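Local coordinates for protein SusD homolog (Bacteroides thetaiotaomicron, PDB 4MRU) that is a SusD-like protein that probably binds mucin O-glycans at the cell surface, and also binds magnesium, at residues A[306-311]-A[381-385]; A[104-109]-A[169-173]. All coordinates share one frame; numbering follows the deposited sequence.

Interaction 1 (A[306-311]-A[381-385]); sequences DMITSY and YTDPL. With EDO (1,2-ethanediol), chain I.
Leu-385 and Tyr-311 bury the most surface here, and both meet Asp-383. Tyr-311 OH donates to Asp-383 OD1 at 2.6 Å, coming in on the syn side of the carboxylate and 26° out of its plane; the oxygen sits at the edge of the tyrosine ring. From the opposite face Leu-385 N also reaches Asp-383 OD1, 2.9 Å away and well above the carboxylate plane, which makes an Asx turn. One carboxylate oxygen thus closes a turn in its own loop and also holds the tyrosine hydroxyl. A water bridges Tyr-311 OH to Asp-383 OD2, and OD2 also accepts from the backbone N of Ser-387 and Tyr-388, so the carboxylate is held at both oxygens. The turn brings Leu-385 against the side chains of Met-307, Ser-310 and Tyr-311: its CD1 lies 3.6 Å from Tyr-311 OH and is slightly tight, 3.4 Å, against CE of selenomethionine Met-307, while CD2 touches Ser-310 OG at 3.7 Å. With its OG anti to the carbonyl carbon (chi1 -60°), Ser-310 turns that hydroxyl back on Asp-306 O, which takes it on an in-plane lone pair at 2.7 Å. Pro-384 CG packs 3.6 Å from Tyr-311 CE1 and also touches Ser-310 O. The contact fastens helix 304-309 and the residues after it to the long loop between helices 368-371 and 408-423; Tyr-381 extends that loop against Ala-262 and Cys-266 of helix 262-270 and hydrogen-bonds Gly-293 O, while Gln-288, just before strand 289-290, bonds Ser-310 O.

Interaction 2 (A[104-109]-A[169-173]); sequences PVALAL and ALEDN
Ala-169 O is gripped twice by Asn-173, once by the side chain and once, weakly, by the backbone N, just where this residue lies against Pro-104 and Val-105 of the other helix. The side-chain bond is the shorter: Asn-173 ND2 donates to Ala-169 O over 2.8 Å with an N-H...O angle of 163°, meeting a lone pair in the carbonyl plane and staying almost within its own amide plane. That bond fixes the rotation of the amide, whose nitrogen then packs 3.7 Å from Pro-104 CB, the two side chains crossing at about a right angle. Because CG stands anti to the carbonyl carbon (chi1 -70°), the amide folds back along the helix toward Ala-169. The side chains of Asn-173 and Val-105 run past each other in opposite directions, Asn-173 CB 3.6 Å from Val-105 CG2. An alanine here is likely to leave Ala-169 O without its side-chain donor and open a gap beside Pro-104. The two helices form an antiparallel pair, crossing at -150° with their segment axes 9.1 Å apart, in keeping with the helical, TPR-like build of SusD homologs. Small residues allow close approach: Ala-108 CB and Ala-169 CB meet at 3.9 Å, and Ala-169 CB also touches Pro-104 O. Toward helix 192-209, Leu-170 CD2 reaches between Val-105, Ala-108 and Leu-109, coming 4.1 Å from Val-105 CG1 and 4.3 Å from Leu-109 CD2. Phe-181, in the loop after helix 152-173, lies against Val-105 and Leu-109, and helix 192-209 continues the apolar layer with Leu-192 on Val-105 and Trp-195 on Leu-109, while Arg-196 touches Leu-170.

How the interactions relate
Followed from the N terminus, the chain meets interaction 2 first: helix 104-125 is joined at its start to the C-terminal part of helix 152-173, closing a loop of 59 residues that includes the unmodelled stretch 135-145. Only later does interaction 1 open, at helix 304-309, and close at 381-385 after 69 residues containing strand 322-325, helices 327-339, 348-363 and 368-371, and Asn-373, a magnesium-binding residue. The two closures therefore follow in series, neither nested nor crossed, on opposite sides of the chain's centre. The centres of interactions 1 and 2 lie about 50 Å apart. Interaction 2 pairs two helices, whereas interaction 1 fastens helix 304-309 and the residues that follow it to a loop.

Interaction 1 (A[306-311]-A[381-385])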
loop_
_atom_site.group_PDB
_atom_site.type_symbol
_atom_site.label_atom_id
_atom_site.label_comp_id
_atom_site.label_asym_id
_atom_site.label_seq_id
_atom_site.Cartn_x
_atom_site.Cartn_y
_atom_site.Cartn_z
ATOM N N ASP A 306 -13.593 25.669 -1.495
ATOM C CA ASP A 306 -14.707 24.823 -1.018
ATOM C C ASP A 306 -14.260 23.371 -0.714
ATOM O O ASP A 306 -14.667 22.753 0.279
ATOM C CB ASP A 306 -15.843 24.770 -2.061
ATOM C CG ASP A 306 -16.607 26.067 -2.236
ATOM O OD1 ASP A 306 -16.700 26.827 -1.276
ATOM O OD2 ASP A 306 -17.155 26.333 -3.360
HETATM N N MSE A 307 -13.455 22.797 -1.606
HETATM C CA MSE A 307 -12.962 21.414 -1.469
HETATM C C MSE A 307 -11.966 21.321 -0.351
HETATM O O MSE A 307 -11.927 20.339 0.361
HETATM C CB MSE A 307 -12.256 20.902 -2.735
HETATM C CG MSE A 307 -13.056 20.955 -4.029
HETATM SE SE MSE A 307 -14.684 19.816 -3.927
HETATM C CE MSE A 307 -15.845 21.259 -3.516
ATOM N N ILE A 308 -11.154 22.352 -0.183
ATOM C CA ILE A 308 -10.121 22.364 0.848
ATOM C C ILE A 308 -10.735 22.527 2.236
ATOM O O ILE A 308 -10.354 21.850 3.157
ATOM C CB ILE A 308 -9.115 23.496 0.584
ATOM C CG1 ILE A 308 -8.215 23.128 -0.600
ATOM C CG2 ILE A 308 -8.284 23.830 1.834
ATOM C CD1 ILE A 308 -7.525 24.331 -1.215
ATOM N N THR A 309 -11.749 23.376 2.358
ATOM C CA THR A 309 -12.307 23.703 3.690
ATOM C C THR A 309 -13.509 22.846 4.109
ATOM O O THR A 309 -13.825 22.803 5.281
ATOM C CB THR A 309 -12.706 25.187 3.785
ATOM O OG1 THR A 309 -13.677 25.490 2.779
ATOM C CG2 THR A 309 -11.462 26.130 3.628
ATOM N N SER A 310 -14.158 22.159 3.183
ATOM C CA SER A 310 -15.393 21.436 3.519
ATOM C C SER A 310 -15.182 19.977 3.897
ATOM O O SER A 310 -16.129 19.291 4.296
ATOM C CB SER A 310 -16.343 21.486 2.336
ATOM O OG SER A 310 -16.640 22.835 2.054
ATOM N N TYR A 311 -13.961 19.485 3.688
ATOM C CA TYR A 311 -13.628 18.089 3.930
ATOM C C TYR A 311 -12.421 17.974 4.860
ATOM O O TYR A 311 -11.545 18.808 4.856
ATOM C CB TYR A 311 -13.347 17.359 2.607
ATOM C CG TYR A 311 -14.520 17.494 1.687
ATOM C CD1 TYR A 311 -15.668 16.745 1.891
ATOM C CD2 TYR A 311 -14.477 18.357 0.607
ATOM C CE1 TYR A 311 -16.768 16.886 1.063
ATOM C CE2 TYR A 311 -15.567 18.512 -0.222
ATOM C CZ TYR A 311 -16.723 17.779 0.014
ATOM O OH TYR A 311 -17.813 17.927 -0.810
ATOM N N TYR A 381 -23.136 7.753 2.482
ATOM C CA TYR A 381 -22.329 8.957 2.253
ATOM C C TYR A 381 -23.172 10.211 2.097
ATOM O O TYR A 381 -23.914 10.353 1.123
ATOM C CB TYR A 381 -21.447 8.811 1.025
ATOM C CG TYR A 381 -20.680 10.095 0.765
ATOM C CD1 TYR A 381 -19.882 10.664 1.731
ATOM C CD2 TYR A 381 -20.732 10.709 -0.463
ATOM C CE1 TYR A 381 -19.197 11.849 1.504
ATOM C CE2 TYR A 381 -20.080 11.898 -0.699
ATOM C CZ TYR A 381 -19.303 12.469 0.272
ATOM O OH TYR A 381 -18.625 13.634 -0.030
ATOM N N THR A 382 -23.087 11.138 3.051
ATOM C CA THR A 382 -23.739 12.455 2.866
ATOM C C THR A 382 -22.682 13.474 2.534
ATOM O O THR A 382 -21.836 13.792 3.370
ATOM C CB THR A 382 -24.536 12.879 4.109
ATOM O OG1 THR A 382 -25.507 11.860 4.408
ATOM C CG2 THR A 382 -25.252 14.201 3.880
ATOM N N ASP A 383 -22.712 13.988 1.300
ATOM C CA ASP A 383 -21.805 15.048 0.874
ATOM C C ASP A 383 -22.249 16.345 1.534
ATOM O O ASP A 383 -23.344 16.818 1.267
ATOM C CB ASP A 383 -21.843 15.146 -0.631
ATOM C CG ASP A 383 -20.895 16.204 -1.203
ATOM O OD1 ASP A 383 -20.199 16.905 -0.423
ATOM O OD2 ASP A 383 -20.893 16.344 -2.462
ATOM N N PRO A 384 -21.419 16.940 2.403
ATOM C CA PRO A 384 -21.841 18.199 3.016
ATOM C C PRO A 384 -22.098 19.309 1.989
ATOM O O PRO A 384 -22.844 20.229 2.289
ATOM C CB PRO A 384 -20.637 18.576 3.915
ATOM C CG PRO A 384 -19.449 17.892 3.233
ATOM C CD PRO A 384 -20.039 16.577 2.806
ATOM N N LEU A 385 -21.546 19.215 0.775
ATOM C CA LEU A 385 -21.879 20.191 -0.290
ATOM C C LEU A 385 -23.053 19.768 -1.164
ATOM O O LEU A 385 -23.454 20.491 -2.072
ATOM C CB LEU A 385 -20.631 20.497 -1.148
ATOM C CG LEU A 385 -19.488 21.120 -0.341
ATOM C CD1 LEU A 385 -18.308 21.417 -1.247
ATOM C CD2 LEU A 385 -19.912 22.397 0.371
HETATM C C1 EDO I . -20.518 9.205 6.861
HETATM O O1 EDO I . -20.805 10.058 7.986
HETATM C C2 EDO I . -20.315 10.016 5.582
HETATM O O2 EDO I . -21.453 10.849 5.198
HETATM O O HOH W 1 -17.809 14.900 -2.418
HETATM O O HOH W 2 -18.609 17.612 -3.475
#

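Interaction 2 (A[104-109]-A[169-173])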
loop_
_atom_site.group_PDB
_atom_site.type_symbol
_atom_site.label_atom_id
_atom_site.label_comp_id
_atom_site.label_asym_id
_atom_site.label_seq_id
_atom_site.Cartn_x
_atom_site.Cartn_y
_atom_site.Cartn_z
ATOM N N PRO A 104 28.803 -8.658 3.625
ATOM C CA PRO A 104 27.527 -9.325 3.352
ATOM C C PRO A 104 26.316 -8.549 3.904
ATOM O O PRO A 104 25.327 -8.481 3.237
ATOM C CB PRO A 104 27.646 -10.659 4.069
ATOM C CG PRO A 104 29.118 -10.908 4.194
ATOM C CD PRO A 104 29.795 -9.567 4.230
ATOM N N VAL A 105 26.429 -7.904 5.058
ATOM C CA VAL A 105 25.269 -7.169 5.613
ATOM C C VAL A 105 24.876 -5.950 4.763
ATOM O O VAL A 105 23.691 -5.692 4.551
ATOM C CB VAL A 105 25.550 -6.727 7.053
ATOM C CG1 VAL A 105 24.469 -5.771 7.562
ATOM C CG2 VAL A 105 25.635 -7.946 7.938
ATOM N N ALA A 106 25.856 -5.192 4.278
ATOM C CA ALA A 106 25.552 -4.065 3.420
ATOM C C ALA A 106 24.814 -4.544 2.186
ATOM O O ALA A 106 23.844 -3.943 1.768
ATOM C CB ALA A 106 26.824 -3.375 2.981
ATOM N N LEU A 107 25.330 -5.604 1.568
ATOM C CA LEU A 107 24.729 -6.169 0.328
ATOM C C LEU A 107 23.338 -6.711 0.610
ATOM O O LEU A 107 22.426 -6.580 -0.201
ATOM C CB LEU A 107 25.638 -7.252 -0.237
ATOM C CG LEU A 107 27.056 -6.789 -0.642
ATOM C CD1 LEU A 107 27.901 -7.955 -1.152
ATOM C CD2 LEU A 107 26.995 -5.695 -1.686
ATOM N N ALA A 108 23.162 -7.309 1.782
ATOM C CA ALA A 108 21.855 -7.878 2.136
ATOM C C ALA A 108 20.840 -6.780 2.364
ATOM O O ALA A 108 19.715 -6.851 1.891
ATOM C CB ALA A 108 21.971 -8.723 3.374
ATOM N N LEU A 109 21.226 -5.731 3.060
ATOM C CA LEU A 109 20.304 -4.610 3.246
ATOM C C LEU A 109 19.938 -3.932 1.915
ATOM O O LEU A 109 18.771 -3.582 1.704
ATOM C CB LEU A 109 20.878 -3.581 4.213
ATOM C CG LEU A 109 20.962 -4.057 5.661
ATOM C CD1 LEU A 109 21.705 -3.027 6.516
ATOM C CD2 LEU A 109 19.585 -4.322 6.250
ATOM N N ALA A 169 22.219 -13.867 5.072
ATOM C CA ALA A 169 23.395 -13.067 5.309
ATOM C C ALA A 169 23.227 -12.260 6.606
ATOM O O ALA A 169 24.186 -12.100 7.367
ATOM C CB ALA A 169 23.695 -12.158 4.122
ATOM N N LEU A 170 22.012 -11.799 6.882
ATOM C CA LEU A 170 21.730 -11.126 8.140
ATOM C C LEU A 170 21.866 -12.081 9.344
ATOM O O LEU A 170 22.532 -11.753 10.340
ATOM C CB LEU A 170 20.332 -10.545 8.137
ATOM C CG LEU A 170 20.166 -9.345 7.192
ATOM C CD1 LEU A 170 18.723 -8.899 7.240
ATOM C CD2 LEU A 170 21.112 -8.190 7.516
ATOM N N GLU A 171 21.239 -13.249 9.237
ATOM C CA GLU A 171 21.315 -14.227 10.292
ATOM C C GLU A 171 22.756 -14.641 10.552
ATOM O O GLU A 171 23.141 -14.765 11.698
ATOM C CB GLU A 171 20.507 -15.441 9.921
ATOM C CG GLU A 171 20.484 -16.574 10.950
ATOM C CD GLU A 171 19.703 -17.766 10.421
ATOM O OE1 GLU A 171 20.219 -18.475 9.532
ATOM O OE2 GLU A 171 18.564 -17.969 10.834
ATOM N N ASP A 172 23.537 -14.909 9.504
ATOM C CA ASP A 172 24.910 -15.379 9.684
ATOM C C ASP A 172 25.872 -14.318 10.195
ATOM O O ASP A 172 26.957 -14.671 10.693
ATOM C CB ASP A 172 25.483 -15.913 8.382
ATOM C CG ASP A 172 24.821 -17.211 7.939
ATOM O OD1 ASP A 172 24.154 -17.866 8.759
ATOM O OD2 ASP A 172 24.984 -17.579 6.756
ATOM N N ASN A 173 25.515 -13.038 10.097
ATOM C CA ASN A 173 26.429 -11.972 10.530
ATOM C C ASN A 173 25.954 -11.074 11.684
ATOM O O ASN A 173 26.724 -10.254 12.196
ATOM C CB ASN A 173 26.755 -11.093 9.340
ATOM C CG ASN A 173 27.611 -11.816 8.351
ATOM O OD1 ASN A 173 28.804 -11.976 8.569
ATOM N ND2 ASN A 173 27.002 -12.307 7.279
#